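Local coordinates for lipolytic enzyme, g-d-s-l (Clostridium thermocellum, PDB 2W47), which carries a family 6 carbohydrate-binding module, a beta-sandwich domain that holds a glycan and a calcium ion, at residues Thr73-Ile78 and Asn107-Ala112; Tyr54-Arg59 and Ile99-Asn104. One frame throughout, in Å; residues are numbered along the deposited sequence.

Contact 1 of 2, residues Thr73-Ile78 and Asn107-Ala112; sequences TVNGNI and NNVIRA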
loop_
_atom_site.group_PDB
_atom_site.type_symbol
_atom_site.label_atom_id
_atom_site.label_comp_id
_atom_site.label_asym_id
_atom_site.label_seq_id
_atom_site.Cartn_x
_atom_site.Cartn_y
_atom_site.Cartn_z
ATOM N N THR A 73 3.984 -7.990 -2.947
ATOM C CA THR A 73 4.566 -8.604 -4.129
ATOM C C THR A 73 4.847 -7.563 -5.209
ATOM O O THR A 73 4.107 -6.590 -5.362
ATOM C CB THR A 73 3.681 -9.734 -4.706
ATOM O OG1 THR A 73 2.356 -9.241 -4.946
ATOM C CG2 THR A 73 3.606 -10.915 -3.755
ATOM N N VAL A 74 5.939 -7.775 -5.938
ATOM C CA VAL A 74 6.266 -6.975 -7.114
ATOM C C VAL A 74 6.350 -7.954 -8.266
ATOM O O VAL A 74 7.187 -8.861 -8.268
ATOM C CB VAL A 74 7.608 -6.219 -6.960
ATOM C CG1 VAL A 74 7.998 -5.516 -8.267
ATOM C CG2 VAL A 74 7.519 -5.221 -5.831
ATOM N N ASN A 75 5.437 -7.808 -9.223
ATOM C CA ASN A 75 5.353 -8.730 -10.350
ATOM C C ASN A 75 5.166 -10.183 -9.873
ATOM O O ASN A 75 5.634 -11.139 -10.508
ATOM C CB ASN A 75 6.574 -8.550 -11.269
ATOM C CG ASN A 75 6.796 -7.093 -11.649
ATOM O OD1 ASN A 75 7.901 -6.542 -11.514
ATOM N ND2 ASN A 75 5.735 -6.448 -12.092
ATOM N N GLY A 76 4.469 -10.343 -8.748
ATOM C CA GLY A 76 4.200 -11.661 -8.178
ATOM C C GLY A 76 5.320 -12.217 -7.315
ATOM O O GLY A 76 5.166 -13.268 -6.683
ATOM N N ASN A 77 6.445 -11.514 -7.283
ATOM C CA ASN A 77 7.560 -11.907 -6.425
ATOM C C ASN A 77 7.354 -11.345 -5.039
ATOM O O ASN A 77 7.096 -10.163 -4.893
ATOM C CB ASN A 77 8.861 -11.389 -7.015
ATOM C CG ASN A 77 9.109 -11.939 -8.394
ATOM O OD1 ASN A 77 8.822 -11.287 -9.407
ATOM N ND2 ASN A 77 9.555 -13.168 -8.450
ATOM N N ILE A 78 7.469 -12.194 -4.020
ATOM C CA ILE A 78 7.278 -11.742 -2.645
ATOM C C ILE A 78 8.500 -10.939 -2.219
ATOM O O ILE A 78 9.612 -11.477 -2.146
ATOM C CB ILE A 78 7.020 -12.921 -1.681
ATOM C CG1 ILE A 78 5.791 -13.714 -2.130
ATOM C CG2 ILE A 78 6.822 -12.406 -0.249
ATOM C CD1 ILE A 78 5.605 -15.058 -1.401
ATOM N N ASN A 107 6.500 -0.818 -16.420
ATOM C CA ASN A 107 5.483 -1.158 -15.445
ATOM C C ASN A 107 5.932 -2.219 -14.464
ATOM O O ASN A 107 6.666 -3.148 -14.807
ATOM C CB ASN A 107 4.203 -1.636 -16.117
ATOM C CG ASN A 107 3.051 -1.662 -15.157
ATOM O OD1 ASN A 107 2.681 -0.632 -14.607
ATOM N ND2 ASN A 107 2.483 -2.847 -14.930
ATOM N N ASN A 108 5.462 -2.049 -13.232
ATOM C CA ASN A 108 5.665 -2.995 -12.155
ATOM C C ASN A 108 4.333 -3.204 -11.463
ATOM O O ASN A 108 3.653 -2.247 -11.115
ATOM C CB ASN A 108 6.699 -2.471 -11.162
ATOM C CG ASN A 108 8.058 -2.278 -11.794
ATOM O OD1 ASN A 108 8.919 -3.149 -11.697
ATOM N ND2 ASN A 108 8.246 -1.142 -12.463
ATOM N N VAL A 109 3.960 -4.461 -11.295
ATOM C CA VAL A 109 2.680 -4.793 -10.684
ATOM C C VAL A 109 2.893 -4.935 -9.176
ATOM O O VAL A 109 3.544 -5.876 -8.734
ATOM C CB VAL A 109 2.101 -6.094 -11.286
ATOM C CG1 VAL A 109 0.722 -6.357 -10.730
ATOM C CG2 VAL A 109 2.044 -6.025 -12.824
ATOM N N ILE A 110 2.375 -3.983 -8.404
ATOM C CA ILE A 110 2.620 -3.960 -6.966
ATOM C C ILE A 110 1.335 -4.275 -6.204
ATOM O O ILE A 110 0.346 -3.567 -6.349
ATOM C CB ILE A 110 3.225 -2.607 -6.531
ATOM C CG1 ILE A 110 4.507 -2.319 -7.351
ATOM C CG2 ILE A 110 3.489 -2.600 -5.009
ATOM C CD1 ILE A 110 5.403 -1.196 -6.850
ATOM N N ARG A 111 1.355 -5.365 -5.438
ATOM C CA ARG A 111 0.177 -5.826 -4.715
ATOM C C ARG A 111 0.442 -5.943 -3.218
ATOM O O ARG A 111 1.502 -6.425 -2.791
ATOM C CB ARG A 111 -0.322 -7.172 -5.277
ATOM C CG ARG A 111 -1.616 -7.672 -4.624
ATOM C CD ARG A 111 -1.980 -9.063 -5.081
ATOM N NE ARG A 111 -2.313 -9.099 -6.499
ATOM C CZ ARG A 111 -2.861 -10.149 -7.098
ATOM N NH1 ARG A 111 -3.145 -11.244 -6.397
ATOM N NH2 ARG A 111 -3.135 -10.089 -8.397
ATOM N N ALA A 112 -0.544 -5.509 -2.436
ATOM C CA ALA A 112 -0.536 -5.657 -0.978
ATOM C C ALA A 112 -1.738 -6.505 -0.581
ATOM O O ALA A 112 -2.878 -6.076 -0.744
ATOM C CB ALA A 112 -0.583 -4.295 -0.311
HETATM O O HOH W 1 2.655 -8.316 -7.593
HETATM O O HOH W 2 0.613 -9.502 -2.467
#
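Thr73 and Arg111 face each other as an antiparallel hydrogen-bonded pair in one sheet of a beta-sandwich. Just after Thr73 the chain reverses in a type I' turn from Val74 to Asn77. This is a two-residue beta-hairpin, closed by two backbone bonds between Val74 and Asn77. Thr73 N donates to Arg111 O at 2.9 Å, and Arg111 N donates back to Thr73 O at 3.0 Å. The two side chains lie side by side and point the same way.

The Thr73 side chain forks at CB. Thr73 OG1 sits between the backbone N and the carbonyl carbon (chi1 54°), and passes 3.4 Å from Arg111 CB. Thr73 OG1 also binds two waters, the nearer water O at 2.8 Å. That nearer water accepts from Gly76 N and donates to Val109 O, so it ties the turn to the neighbouring strand. The second water makes a weak bond to Arg111 O. Farther out, Arg111 bends at chi3 (-66°), which places NE. NE forms a salt bridge with Glu43, and Arg111 makes a cation-pi contact with Tyr41.

On the other face of the sheet, the buried Val74 and Ile110 form a non-hydrogen-bonded pair. Val74 CG2 lies 4.5 Å from Ile110 CG1. From the second residue of the turn, Asn75 N donates to Val109 O at 2.7 Å, in the plane of that carbonyl.

Contact 2 of 2, residues Tyr54-Arg59 and Ile99-Asn104; sequences YALIFR and IVANLN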
loop_
_atom_site.group_PDB
_atom_site.type_symbol
_atom_site.label_atom_id
_atom_site.label_comp_id
_atom_site.label_asym_id
_atom_site.label_seq_id
_atom_site.Cartn_x
_atom_site.Cartn_y
_atom_site.Cartn_z
ATOM N N TYR A 54 13.367 1.864 -5.368
ATOM C CA TYR A 54 12.312 2.848 -5.144
ATOM C C TYR A 54 11.717 2.654 -3.773
ATOM O O TYR A 54 11.548 1.525 -3.320
ATOM C CB TYR A 54 11.199 2.714 -6.193
ATOM C CG TYR A 54 11.620 3.181 -7.563
ATOM C CD1 TYR A 54 11.245 4.430 -8.035
ATOM C CD2 TYR A 54 12.401 2.370 -8.381
ATOM C CE1 TYR A 54 11.650 4.872 -9.296
ATOM C CE2 TYR A 54 12.803 2.798 -9.642
ATOM C CZ TYR A 54 12.422 4.049 -10.089
ATOM O OH TYR A 54 12.821 4.483 -11.345
ATOM N N ALA A 55 11.383 3.765 -3.130
ATOM C CA ALA A 55 10.566 3.727 -1.926
ATOM C C ALA A 55 9.106 3.554 -2.331
ATOM O O ALA A 55 8.625 4.222 -3.252
ATOM C CB ALA A 55 10.751 4.990 -1.118
ATOM N N LEU A 56 8.440 2.630 -1.645
ATOM C CA LEU A 56 7.010 2.383 -1.791
ATOM C C LEU A 56 6.409 2.672 -0.429
ATOM O O LEU A 56 6.626 1.920 0.518
ATOM C CB LEU A 56 6.756 0.918 -2.172
ATOM C CG LEU A 56 7.586 0.333 -3.322
ATOM C CD1 LEU A 56 7.255 -1.141 -3.533
ATOM C CD2 LEU A 56 7.355 1.131 -4.590
ATOM N N ILE A 57 5.687 3.781 -0.334
ATOM C CA ILE A 57 5.121 4.223 0.933
ATOM C C ILE A 57 3.599 4.190 0.867
ATOM O O ILE A 57 2.989 4.846 0.022
ATOM C CB ILE A 57 5.606 5.639 1.319
ATOM C CG1 ILE A 57 7.134 5.662 1.487
ATOM C CG2 ILE A 57 4.911 6.113 2.590
ATOM C CD1 ILE A 57 7.701 7.019 1.935
ATOM N N PHE A 58 2.991 3.422 1.763
ATOM C CA PHE A 58 1.536 3.385 1.888
ATOM C C PHE A 58 1.123 4.370 2.964
ATOM O O PHE A 58 1.642 4.326 4.081
ATOM C CB PHE A 58 1.067 1.987 2.304
ATOM C CG PHE A 58 1.428 0.905 1.330
ATOM C CD1 PHE A 58 0.554 0.549 0.305
ATOM C CD2 PHE A 58 2.637 0.222 1.445
ATOM C CE1 PHE A 58 0.885 -0.467 -0.594
ATOM C CE2 PHE A 58 2.975 -0.791 0.555
ATOM C CZ PHE A 58 2.099 -1.143 -0.467
ATOM N N ARG A 59 0.205 5.270 2.642
ATOM C CA ARG A 59 -0.430 6.079 3.669
ATOM C C ARG A 59 -1.669 5.317 4.109
ATOM O O ARG A 59 -2.507 4.977 3.287
ATOM C CB ARG A 59 -0.773 7.469 3.143
ATOM C CG ARG A 59 -1.367 8.394 4.199
ATOM C CD ARG A 59 -1.432 9.837 3.727
ATOM N NE ARG A 59 -1.790 10.760 4.807
ATOM C CZ ARG A 59 -3.022 11.202 5.056
ATOM N NH1 ARG A 59 -3.238 12.047 6.059
ATOM N NH2 ARG A 59 -4.047 10.801 4.313
ATOM N N ILE A 99 8.510 0.422 2.282
ATOM C CA ILE A 99 9.632 -0.461 1.993
ATOM C C ILE A 99 10.400 0.113 0.819
ATOM O O ILE A 99 9.896 0.968 0.086
ATOM C CB ILE A 99 9.204 -1.926 1.660
ATOM C CG1 ILE A 99 8.262 -1.976 0.450
ATOM C CG2 ILE A 99 8.610 -2.625 2.880
ATOM C CD1 ILE A 99 8.065 -3.371 -0.111
ATOM N N VAL A 100 11.629 -0.354 0.653
ATOM C CA VAL A 100 12.396 -0.078 -0.542
ATOM C C VAL A 100 12.409 -1.366 -1.364
ATOM O O VAL A 100 12.626 -2.447 -0.827
ATOM C CB VAL A 100 13.825 0.395 -0.196
ATOM C CG1 VAL A 100 14.647 0.573 -1.447
ATOM C CG2 VAL A 100 13.766 1.701 0.579
ATOM N N ALA A 101 12.154 -1.241 -2.662
ATOM C CA ALA A 101 12.118 -2.394 -3.549
ATOM C C ALA A 101 12.748 -2.065 -4.880
ATOM O O ALA A 101 12.701 -0.920 -5.331
ATOM C CB ALA A 101 10.673 -2.844 -3.760
ATOM N N ASN A 102 13.335 -3.082 -5.504
ATOM C CA ASN A 102 13.866 -2.933 -6.846
ATOM C C ASN A 102 12.742 -3.049 -7.864
ATOM O O ASN A 102 11.959 -4.003 -7.827
ATOM C CB ASN A 102 14.957 -3.968 -7.124
ATOM C CG ASN A 102 16.258 -3.657 -6.400
ATOM O OD1 ASN A 102 16.978 -4.564 -5.982
ATOM N ND2 ASN A 102 16.565 -2.372 -6.249
ATOM N N LEU A 103 12.657 -2.058 -8.744
ATOM C CA LEU A 103 11.661 -2.037 -9.815
ATOM C C LEU A 103 12.363 -2.079 -11.165
ATOM O O LEU A 103 13.510 -1.637 -11.288
ATOM C CB LEU A 103 10.787 -0.777 -9.736
ATOM C CG LEU A 103 9.996 -0.510 -8.445
ATOM C CD1 LEU A 103 9.101 0.703 -8.639
ATOM C CD2 LEU A 103 9.185 -1.728 -8.008
ATOM N N ASN A 104 11.670 -2.609 -12.172
ATOM C CA ASN A 104 12.176 -2.644 -13.547
ATOM C C ASN A 104 11.685 -1.437 -14.325
ATOM O O ASN A 104 10.584 -0.951 -14.085
ATOM C CB ASN A 104 11.693 -3.910 -14.261
ATOM C CG ASN A 104 11.981 -5.176 -13.484
ATOM O OD1 ASN A 104 13.132 -5.490 -13.181
ATOM N ND2 ASN A 104 10.932 -5.931 -13.181
#
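Leu56, Ile99, Ala101, Leu103 and Tyr54 form the apolar centre of this contact. They sit on one face of two antiparallel strands, 52-61 and 95-103, in the four-stranded sheet of a beta-sandwich. Strand 95-103 is the outermost strand on this side of that sheet within the chain. Leu56 CD1 rests 3.8 Å from Ala101 CB. Leu56 CD1 also lies 4.2 Å from Ile99 CD1. In Ile99, CG1 stands between the backbone N and the carbonyl carbon (chi1 59°), and it approaches both CB and CD1 of Leu56. The other branch of Leu56, CD2, is 4.4 Å from Leu103 CD1.

Leu103 crosses Tyr54 at about a right angle. Leu103 CD1 comes obliquely to the ring, 3.7 Å from Tyr54 CG, and also touches Tyr54 CB. Leu103 CG and CB lie near Tyr54 CD2. The opposite sheet closes over these groups: Leu56 touches Ile110, while Tyr54 and Leu103 both touch Ala48.

Ala55 and Val100 pair on the other face of the sheet, where Ala55 touches Phe129 of strand 122-130.

The backbone bonds come in two pairs. Tyr54 and Ala101 exchange N-H and C=O, and so do Leu56 and Ile99. The bond from Leu56 N to Ile99 O is 2.8 Å long and nearly straight (175° at the hydrogen). The axes of the two short strands run at 134° to each other, so the pair is strongly twisted, and the pairing continues from Phe58 to Ala97. Val100 CA adds a CA-H...O contact of 3.3 Å to Tyr54 O. At the polar edge the tyrosine hydroxyl extends beyond both segments, and Tyr54 OH is hydrogen-bonded to Ser50 O.

The two contacts lie in different sheets of one beta-sandwich, with centres 10 Å apart. Contact 1 joins strands of the five-stranded sheet, and contact 2 joins strands of the four-stranded sheet. Their segments alternate along the chain: 54-59, 73-78, 99-104, 107-112. The chain therefore passes from one sheet to the other at each step. The sheets meet in the interior, where Ile110 CD1 is 3.8 Å from Leu56 CD2 and Val74 CG1 is 4.0 Å from Leu103 CD2. Asn104 N also donates to Asn108 OD1 across the join. No residue of the glycan pocket or calcium site belongs to these segments. Each contact pairs strands within one sheet.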